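Local structure of uncharacterized protein (Mannheimia succiniciproducens, 3KG4) at residues S29-T34 against F184-G189; H204-E209 against D216-Y221. The protein acts as the Cas5d endoribonuclease that processes CRISPR precursor RNA without a metal cofactor, as part of an adaptive defence against viruses and plasmids. All coordinates share one frame; numbering follows the deposited sequence.

Overall arrangement
Both contacts are built on the C-terminal strands of the large antiparallel sheet. Contact 1 sets the loop that leads into helix 35-45 against the outermost strand 186-195; contact 2 sets the next strand, 203-211, against the chain leaving strand 214-216. Each is partly buried. In contact 1 an apolar contact of Val32 with Leu188 lies beside a weakly bonded ion pair at a partly exposed position, whereas contact 2 relies on aromatic and proline packing, with waters bridging the gap at both ends. They meet directly through a salt bridge between Asp187 and Arg207 and, probably, a backbone hydrogen bond from Leu188 to Ala208.

Contact 1 of 2, residues S29-T34 against F184-G189; sequences SYDVIT and FNRDLG
Arg186 NH1 reaches Asp31 OD2 at 3.0 Å, and this salt bridge is the polar link between the loop 29-34 and the strand segment 184-189. As a hydrogen bond it is weak, with an angle of only 127° at the hydrogen. The carboxylate oxygen sits at the edge of the guanidinium, near its plane, but the two flat groups are turned 77° apart, so a single oxygen and a single nitrogen meet rather than a two-pronged pair. The arginine gets there by bending at chi3 after an extended start. Leu188 fills in beside the ion pair with its two methyls divided between neighbours: CD2 lies 3.8 Å from Asp31 CB, while CD1 packs 3.9 Å from Val32 CG2 and nearly as close to its other methyl, CG1. Between these inward-pointing residues, Asp187 makes an Asx turn, its OD1 accepting from Gly189 N at 2.9 Å from above the carboxylate plane. The turn coincides with a classic beta bulge, in which Leu188 and Gly189 together face Ala208 on strand 203-211. Val32 and Leu188 both rest on Ile215 of strand 214-216, Tyr30 OH bonds to Leu192 N farther along strand 186-195, and Thr34 caps the start of helix 35-45 through Ala37 N.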
ATOM      1  N   SER A  29      -8.243  -2.328 -12.796  1.00 21.87           N
ATOM      2  CA  SER A  29      -7.524  -2.415 -11.504  1.00 21.89           C
ATOM      3  C   SER A  29      -7.372  -3.877 -11.060  1.00 21.74           C
ATOM      4  O   SER A  29      -8.216  -4.756 -11.308  1.00 21.90           O
ATOM      5  CB  SER A  29      -8.278  -1.640 -10.414  1.00 22.49           C
ATOM      6  OG  SER A  29      -7.620  -1.675  -9.117  1.00 21.53           O
ATOM      7  N   TYR A  30      -6.273  -4.113 -10.374  1.00 21.99           N
ATOM      8  CA  TYR A  30      -6.134  -5.268  -9.550  1.00 20.80           C
ATOM      9  C   TYR A  30      -7.213  -5.235  -8.473  1.00 21.09           C
ATOM     10  O   TYR A  30      -7.857  -4.195  -8.242  1.00 22.09           O
ATOM     11  CB  TYR A  30      -4.803  -5.245  -8.899  1.00 20.86           C
ATOM     12  CG  TYR A  30      -3.632  -5.711  -9.697  1.00 21.49           C
ATOM     13  CD1 TYR A  30      -3.545  -7.035 -10.141  1.00 21.69           C
ATOM     14  CD2 TYR A  30      -2.558  -4.883  -9.908  1.00 19.67           C
ATOM     15  CE1 TYR A  30      -2.422  -7.490 -10.824  1.00 21.37           C
ATOM     16  CE2 TYR A  30      -1.430  -5.325 -10.594  1.00 21.22           C
ATOM     17  CZ  TYR A  30      -1.381  -6.637 -11.043  1.00 20.39           C
ATOM     18  OH  TYR A  30      -0.276  -7.114 -11.703  1.00 24.84           O
ATOM     19  N   ASP A  31      -7.425  -6.378  -7.834  1.00 20.89           N
ATOM     20  CA  ASP A  31      -8.445  -6.516  -6.798  1.00 22.11           C
ATOM     21  C   ASP A  31      -8.124  -5.786  -5.515  1.00 20.72           C
ATOM     22  O   ASP A  31      -9.049  -5.457  -4.769  1.00 22.64           O
ATOM     23  CB  ASP A  31      -8.674  -8.011  -6.433  1.00 21.67           C
ATOM     24  CG  ASP A  31      -9.278  -8.803  -7.538  1.00 25.56           C
ATOM     25  OD1 ASP A  31      -9.422  -8.284  -8.663  1.00 24.82           O
ATOM     26  OD2 ASP A  31      -9.682  -9.975  -7.267  1.00 27.04           O
ATOM     27  N   VAL A  32      -6.845  -5.540  -5.271  1.00 19.94           N
ATOM     28  CA  VAL A  32      -6.365  -4.881  -4.056  1.00 19.32           C
ATOM     29  C   VAL A  32      -5.123  -4.058  -4.414  1.00 19.99           C
ATOM     30  O   VAL A  32      -4.516  -4.200  -5.487  1.00 18.74           O
ATOM     31  CB  VAL A  32      -5.944  -5.916  -2.967  1.00 18.20           C
ATOM     32  CG1 VAL A  32      -7.147  -6.899  -2.600  1.00 19.38           C
ATOM     33  CG2 VAL A  32      -4.754  -6.757  -3.448  1.00 21.12           C
ATOM     34  N   ILE A  33      -4.716  -3.243  -3.455  1.00 19.09           N
ATOM     35  CA  ILE A  33      -3.486  -2.495  -3.569  1.00 19.95           C
ATOM     36  C   ILE A  33      -2.232  -3.384  -3.692  1.00 20.83           C
ATOM     37  O   ILE A  33      -2.105  -4.443  -3.047  1.00 20.79           O
ATOM     38  CB  ILE A  33      -3.391  -1.475  -2.367  1.00 18.32           C
ATOM     39  CG1 ILE A  33      -2.229  -0.496  -2.582  1.00 20.21           C
ATOM     40  CG2 ILE A  33      -3.193  -2.236  -1.066  1.00 18.90           C
ATOM     41  CD1 ILE A  33      -2.297   0.763  -1.718  1.00 23.47           C
ATOM     42  N   THR A  34      -1.325  -2.971  -4.575  1.00 21.15           N
ATOM     43  CA  THR A  34      -0.062  -3.617  -4.762  1.00 22.31           C
ATOM     44  C   THR A  34       0.920  -3.108  -3.717  1.00 23.14           C
ATOM     45  O   THR A  34       0.740  -2.006  -3.198  1.00 24.15           O
ATOM     46  CB  THR A  34       0.520  -3.287  -6.158  1.00 22.35           C
ATOM     47  OG1 THR A  34       0.572  -1.850  -6.316  1.00 22.09           O
ATOM     48  CG2 THR A  34      -0.381  -3.902  -7.286  1.00 21.78           C
ATOM     49  N   PHE A 184     -12.808 -13.508   2.937  1.00 41.73           N
ATOM     50  CA  PHE A 184     -11.731 -13.411   3.875  1.00 40.00           C
ATOM     51  C   PHE A 184     -10.479 -14.178   3.388  1.00 37.30           C
ATOM     52  O   PHE A 184      -9.363 -13.885   3.786  1.00 35.49           O
ATOM     53  CB  PHE A 184     -12.267 -14.002   5.191  1.00 40.38           C
ATOM     54  CG  PHE A 184     -11.752 -13.340   6.433  1.00 42.75           C
ATOM     55  CD1 PHE A 184     -11.706 -11.959   6.546  1.00 42.85           C
ATOM     56  CD2 PHE A 184     -11.328 -14.107   7.504  1.00 46.55           C
ATOM     57  CE1 PHE A 184     -11.238 -11.353   7.685  1.00 45.32           C
ATOM     58  CE2 PHE A 184     -10.849 -13.508   8.658  1.00 48.03           C
ATOM     59  CZ  PHE A 184     -10.803 -12.119   8.740  1.00 48.37           C
ATOM     60  N   ASN A 185     -10.699 -15.202   2.571  1.00 35.73           N
ATOM     61  CA  ASN A 185      -9.646 -16.084   2.109  1.00 35.56           C
ATOM     62  C   ASN A 185      -9.831 -16.212   0.619  1.00 35.05           C
ATOM     63  O   ASN A 185     -10.906 -16.633   0.167  1.00 34.79           O
ATOM     64  CB  ASN A 185      -9.740 -17.439   2.800  1.00 35.84           C
ATOM     65  CG  ASN A 185      -9.421 -17.366   4.280  1.00 35.49           C
ATOM     66  OD1 ASN A 185      -8.267 -17.221   4.670  1.00 31.91           O
ATOM     67  ND2 ASN A 185     -10.451 -17.508   5.122  1.00 38.34           N
ATOM     68  N   ARG A 186      -8.832 -15.740  -0.142  1.00 33.44           N
ATOM     69  CA  ARG A 186      -8.917 -15.650  -1.598  1.00 32.35           C
ATOM     70  C   ARG A 186      -7.523 -15.722  -2.236  1.00 30.78           C
ATOM     71  O   ARG A 186      -6.631 -15.018  -1.822  1.00 28.53           O
ATOM     72  CB  ARG A 186      -9.544 -14.339  -2.066  1.00 33.25           C
ATOM     73  CG  ARG A 186      -9.768 -14.313  -3.553  1.00 36.76           C
ATOM     74  CD  ARG A 186     -10.201 -12.947  -4.101  1.00 42.26           C
ATOM     75  NE  ARG A 186     -11.615 -12.718  -3.896  1.00 44.58           N
ATOM     76  CZ  ARG A 186     -12.347 -11.815  -4.541  1.00 45.90           C
ATOM     77  NH1 ARG A 186     -11.802 -11.035  -5.471  1.00 45.05           N
ATOM     78  NH2 ARG A 186     -13.646 -11.711  -4.259  1.00 46.30           N
ATOM     79  N   ASP A 187      -7.389 -16.532  -3.283  1.00 29.05           N
ATOM     80  CA  ASP A 187      -6.172 -16.531  -4.076  1.00 28.40           C
ATOM     81  C   ASP A 187      -6.306 -15.374  -5.073  1.00 27.83           C
ATOM     82  O   ASP A 187      -7.112 -15.427  -5.987  1.00 27.63           O
ATOM     83  CB  ASP A 187      -6.045 -17.855  -4.819  1.00 28.82           C
ATOM     84  CG  ASP A 187      -4.745 -17.965  -5.605  1.00 30.09           C
ATOM     85  OD1 ASP A 187      -3.898 -17.010  -5.627  1.00 26.25           O
ATOM     86  OD2 ASP A 187      -4.604 -19.022  -6.226  1.00 29.05           O
ATOM     87  N   LEU A 188      -5.509 -14.334  -4.909  1.00 25.90           N
ATOM     88  CA  LEU A 188      -5.586 -13.194  -5.847  1.00 26.39           C
ATOM     89  C   LEU A 188      -4.742 -13.428  -7.101  1.00 26.11           C
ATOM     90  O   LEU A 188      -4.792 -12.644  -8.024  1.00 27.67           O
ATOM     91  CB  LEU A 188      -5.139 -11.903  -5.116  1.00 26.66           C
ATOM     92  CG  LEU A 188      -6.119 -11.532  -3.982  1.00 28.96           C
ATOM     93  CD1 LEU A 188      -5.572 -10.508  -3.061  1.00 30.70           C
ATOM     94  CD2 LEU A 188      -7.431 -11.061  -4.570  1.00 29.17           C
ATOM     95  N   GLY A 189      -3.942 -14.490  -7.133  1.00 25.08           N
ATOM     96  CA  GLY A 189      -3.143 -14.777  -8.332  1.00 24.57           C
ATOM     97  C   GLY A 189      -1.857 -13.943  -8.351  1.00 24.08           C
ATOM     98  O   GLY A 189      -1.431 -13.379  -7.334  1.00 24.15           O
TER

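Contact 2 of 2, residues H204-E209 against D216-Y221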
ATOM      1  N   HIS A 204       8.621  -7.236 -11.090  1.00 28.63           N
ATOM      2  CA  HIS A 204       8.721  -8.459 -10.332  1.00 26.30           C
ATOM      3  C   HIS A 204       7.343  -8.735  -9.732  1.00 25.76           C
ATOM      4  O   HIS A 204       6.733  -7.823  -9.169  1.00 23.98           O
ATOM      5  CB  HIS A 204       9.740  -8.303  -9.235  1.00 25.98           C
ATOM      6  CG  HIS A 204       9.807  -9.480  -8.327  1.00 26.48           C
ATOM      7  ND1 HIS A 204      10.150 -10.741  -8.780  1.00 28.24           N
ATOM      8  CD2 HIS A 204       9.500  -9.616  -7.016  1.00 25.95           C
ATOM      9  CE1 HIS A 204      10.094 -11.589  -7.762  1.00 29.15           C
ATOM     10  NE2 HIS A 204       9.717 -10.928  -6.683  1.00 27.90           N
ATOM     11  N   PHE A 205       6.865  -9.977  -9.897  1.00 24.86           N
ATOM     12  CA  PHE A 205       5.527 -10.372  -9.483  1.00 24.91           C
ATOM     13  C   PHE A 205       5.615 -11.267  -8.252  1.00 24.09           C
ATOM     14  O   PHE A 205       6.691 -11.821  -7.946  1.00 23.64           O
ATOM     15  CB  PHE A 205       4.814 -11.109 -10.622  1.00 25.49           C
ATOM     16  CG  PHE A 205       4.515 -10.227 -11.791  1.00 28.45           C
ATOM     17  CD1 PHE A 205       3.293  -9.622 -11.929  1.00 31.15           C
ATOM     18  CD2 PHE A 205       5.501  -9.988 -12.748  1.00 32.84           C
ATOM     19  CE1 PHE A 205       3.046  -8.788 -13.002  1.00 35.54           C
ATOM     20  CE2 PHE A 205       5.257  -9.151 -13.816  1.00 33.79           C
ATOM     21  CZ  PHE A 205       4.044  -8.567 -13.954  1.00 34.20           C
ATOM     22  N   PHE A 206       4.508 -11.366  -7.535  1.00 22.98           N
ATOM     23  CA  PHE A 206       4.429 -12.304  -6.409  1.00 22.49           C
ATOM     24  C   PHE A 206       3.029 -12.928  -6.404  1.00 21.45           C
ATOM     25  O   PHE A 206       2.070 -12.376  -6.962  1.00 19.06           O
ATOM     26  CB  PHE A 206       4.746 -11.655  -5.044  1.00 22.40           C
ATOM     27  CG  PHE A 206       3.644 -10.823  -4.462  1.00 21.75           C
ATOM     28  CD1 PHE A 206       3.045 -11.184  -3.254  1.00 24.96           C
ATOM     29  CD2 PHE A 206       3.186  -9.648  -5.095  1.00 21.87           C
ATOM     30  CE1 PHE A 206       2.026 -10.428  -2.704  1.00 24.63           C
ATOM     31  CE2 PHE A 206       2.196  -8.885  -4.535  1.00 22.44           C
ATOM     32  CZ  PHE A 206       1.607  -9.253  -3.345  1.00 25.24           C
ATOM     33  N   ARG A 207       2.928 -14.051  -5.706  1.00 23.07           N
ATOM     34  CA  ARG A 207       1.649 -14.732  -5.565  1.00 23.14           C
ATOM     35  C   ARG A 207       0.936 -14.146  -4.383  1.00 23.09           C
ATOM     36  O   ARG A 207       1.313 -14.358  -3.210  1.00 23.38           O
ATOM     37  CB  ARG A 207       1.822 -16.257  -5.441  1.00 23.66           C
ATOM     38  CG  ARG A 207       0.505 -17.016  -5.505  1.00 25.20           C
ATOM     39  CD  ARG A 207      -0.352 -16.661  -6.697  1.00 26.16           C
ATOM     40  NE  ARG A 207      -1.408 -17.659  -6.888  1.00 27.46           N
ATOM     41  CZ  ARG A 207      -1.244 -18.816  -7.528  1.00 29.65           C
ATOM     42  NH1 ARG A 207      -2.282 -19.664  -7.614  1.00 23.73           N
ATOM     43  NH2 ARG A 207      -0.056 -19.127  -8.065  1.00 25.96           N
ATOM     44  N   ALA A 208      -0.118 -13.390  -4.680  1.00 21.93           N
ATOM     45  CA  ALA A 208      -0.846 -12.676  -3.665  1.00 22.46           C
ATOM     46  C   ALA A 208      -1.954 -13.554  -3.107  1.00 23.24           C
ATOM     47  O   ALA A 208      -2.816 -13.973  -3.853  1.00 22.65           O
ATOM     48  CB  ALA A 208      -1.456 -11.417  -4.249  1.00 21.51           C
ATOM     49  N   GLU A 209      -1.940 -13.788  -1.794  1.00 24.84           N
ATOM     50  CA  GLU A 209      -2.991 -14.600  -1.168  1.00 25.55           C
ATOM     51  C   GLU A 209      -3.526 -13.894   0.056  1.00 24.50           C
ATOM     52  O   GLU A 209      -2.763 -13.499   0.946  1.00 24.55           O
ATOM     53  CB  GLU A 209      -2.489 -15.969  -0.791  1.00 27.28           C
ATOM     54  CG  GLU A 209      -3.591 -16.721  -0.019  1.00 33.76           C
ATOM     55  CD  GLU A 209      -3.283 -18.175   0.235  1.00 41.91           C
ATOM     56  OE1 GLU A 209      -2.123 -18.594   0.009  1.00 44.84           O
ATOM     57  OE2 GLU A 209      -4.229 -18.881   0.679  1.00 48.15           O
ATOM     58  N   ASP A 216       0.292 -11.410   3.124  1.00 27.37           N
ATOM     59  CA  ASP A 216       1.681 -11.317   3.499  1.00 29.55           C
ATOM     60  C   ASP A 216       2.525 -11.113   2.238  1.00 28.88           C
ATOM     61  O   ASP A 216       2.352 -11.792   1.213  1.00 28.50           O
ATOM     62  CB  ASP A 216       2.124 -12.490   4.424  1.00 31.88           C
ATOM     63  CG  ASP A 216       1.691 -12.252   5.955  1.00 36.91           C
ATOM     64  OD1 ASP A 216       2.544 -12.081   6.861  1.00 43.29           O
ATOM     65  OD2 ASP A 216       0.475 -12.192   6.257  1.00 44.23           O
ATOM     66  N   VAL A 217       3.390 -10.099   2.282  1.00 27.72           N
ATOM     67  CA  VAL A 217       4.177  -9.724   1.132  1.00 26.80           C
ATOM     68  C   VAL A 217       5.595 -10.245   1.319  1.00 28.04           C
ATOM     69  O   VAL A 217       6.283  -9.877   2.300  1.00 26.11           O
ATOM     70  CB  VAL A 217       4.200  -8.170   0.958  1.00 27.19           C
ATOM     71  CG1 VAL A 217       5.079  -7.790  -0.242  1.00 24.04           C
ATOM     72  CG2 VAL A 217       2.791  -7.659   0.797  1.00 26.15           C
ATOM     73  N   PRO A 218       6.046 -11.122   0.404  1.00 28.67           N
ATOM     74  CA  PRO A 218       7.349 -11.711   0.619  1.00 30.06           C
ATOM     75  C   PRO A 218       8.454 -10.697   0.304  1.00 31.83           C
ATOM     76  O   PRO A 218       8.185  -9.709  -0.426  1.00 30.43           O
ATOM     77  CB  PRO A 218       7.365 -12.873  -0.371  1.00 29.88           C
ATOM     78  CG  PRO A 218       6.559 -12.383  -1.525  1.00 30.18           C
ATOM     79  CD  PRO A 218       5.426 -11.602  -0.858  1.00 29.16           C
ATOM     80  N   PRO A 219       9.673 -10.922   0.839  1.00 33.72           N
ATOM     81  CA  PRO A 219      10.855 -10.122   0.468  1.00 35.26           C
ATOM     82  C   PRO A 219      10.971  -9.940  -1.035  1.00 36.40           C
ATOM     83  O   PRO A 219      10.815 -10.905  -1.774  1.00 36.69           O
ATOM     84  CB  PRO A 219      12.036 -10.948   1.004  1.00 35.63           C
ATOM     85  CG  PRO A 219      11.491 -11.688   2.152  1.00 35.64           C
ATOM     86  CD  PRO A 219       9.999 -11.936   1.852  1.00 34.47           C
ATOM     87  N   PHE A 220      11.218  -8.710  -1.474  1.00 37.49           N
ATOM     88  CA  PHE A 220      11.306  -8.373  -2.898  1.00 38.60           C
ATOM     89  C   PHE A 220      12.440  -9.084  -3.621  1.00 39.62           C
ATOM     90  O   PHE A 220      12.270  -9.527  -4.757  1.00 40.29           O
ATOM     91  CB  PHE A 220      11.529  -6.866  -3.094  1.00 38.63           C
ATOM     92  CG  PHE A 220      11.513  -6.459  -4.529  1.00 37.84           C
ATOM     93  CD1 PHE A 220      10.309  -6.287  -5.185  1.00 34.46           C
ATOM     94  CD2 PHE A 220      12.707  -6.290  -5.248  1.00 38.90           C
ATOM     95  CE1 PHE A 220      10.266  -5.945  -6.520  1.00 35.91           C
ATOM     96  CE2 PHE A 220      12.675  -5.921  -6.594  1.00 36.31           C
ATOM     97  CZ  PHE A 220      11.458  -5.765  -7.233  1.00 38.31           C
ATOM     98  N   TYR A 221      13.601  -9.161  -2.979  1.00 41.30           N
ATOM     99  CA  TYR A 221      14.812  -9.738  -3.602  1.00 43.00           C
ATOM    100  C   TYR A 221      14.955 -11.265  -3.477  1.00 43.35           C
ATOM    101  O   TYR A 221      14.496 -11.871  -2.518  1.00 42.78           O
ATOM    102  CB  TYR A 221      16.067  -9.033  -3.066  1.00 43.39           C
ATOM    103  CG  TYR A 221      16.137  -7.611  -3.567  1.00 46.44           C
ATOM    104  CD1 TYR A 221      16.517  -7.341  -4.879  1.00 49.14           C
ATOM    105  CD2 TYR A 221      15.777  -6.542  -2.744  1.00 50.08           C
ATOM    106  CE1 TYR A 221      16.561  -6.043  -5.359  1.00 50.54           C
ATOM    107  CE2 TYR A 221      15.823  -5.240  -3.210  1.00 51.49           C
ATOM    108  CZ  TYR A 221      16.211  -4.997  -4.522  1.00 51.73           C
ATOM    109  OH  TYR A 221      16.236  -3.705  -4.996  1.00 53.57           O
TER
HETATM  110  O   HOH W   1       8.882 -11.458  -4.147  1.00 35.00           O
HETATM  111  O   HOH W   2       0.554 -13.257  -0.421  1.00 29.02           O
HETATM  112  O   HOH W   3      -0.705 -14.108   2.497  1.00 27.39           O
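His204 and Phe220 form an edge-to-face pair, the imidazole edge directed at the phenyl face with centroids 5.0 Å apart and planes at 76°. The histidine CB also lies against the phenyl ring, 3.6 Å from Phe220 CE1. Packing is tight again at Phe206, whose CD1 comes within 3.4 Å of Pro218 CD as the two side chains cross at about a right angle. With chi1 at 77°, CG of Phe206 stands between the backbone N and the carbonyl carbon, which carries CD1 toward the proline. His193, from strand 186-195, meets the rings of both Phe206 and Phe220. Strands 186-195, 203-211 and 214-216 follow one another as an antiparallel beta meander, and here the last of them peels off, so that segment 216-221 runs back along strand 203-211 at a distance too great for direct backbone pairing. Waters bridge the two backbones, most of all at the Glu209-Asp216 end, where both residues are exposed. Glu209 O and Asp216 N stand 4.3 Å apart, and one water joins them, donating to Glu209 O at 2.6 Å and accepting from Asp216 N. A second links three backbone groups: it accepts from Glu209 N and donates to Arg207 O and, at 2.8 Å, to Asp216 O. Another, in the plane of the imidazole and 2.7 Å from His204 NE2, donates to Pro219 O.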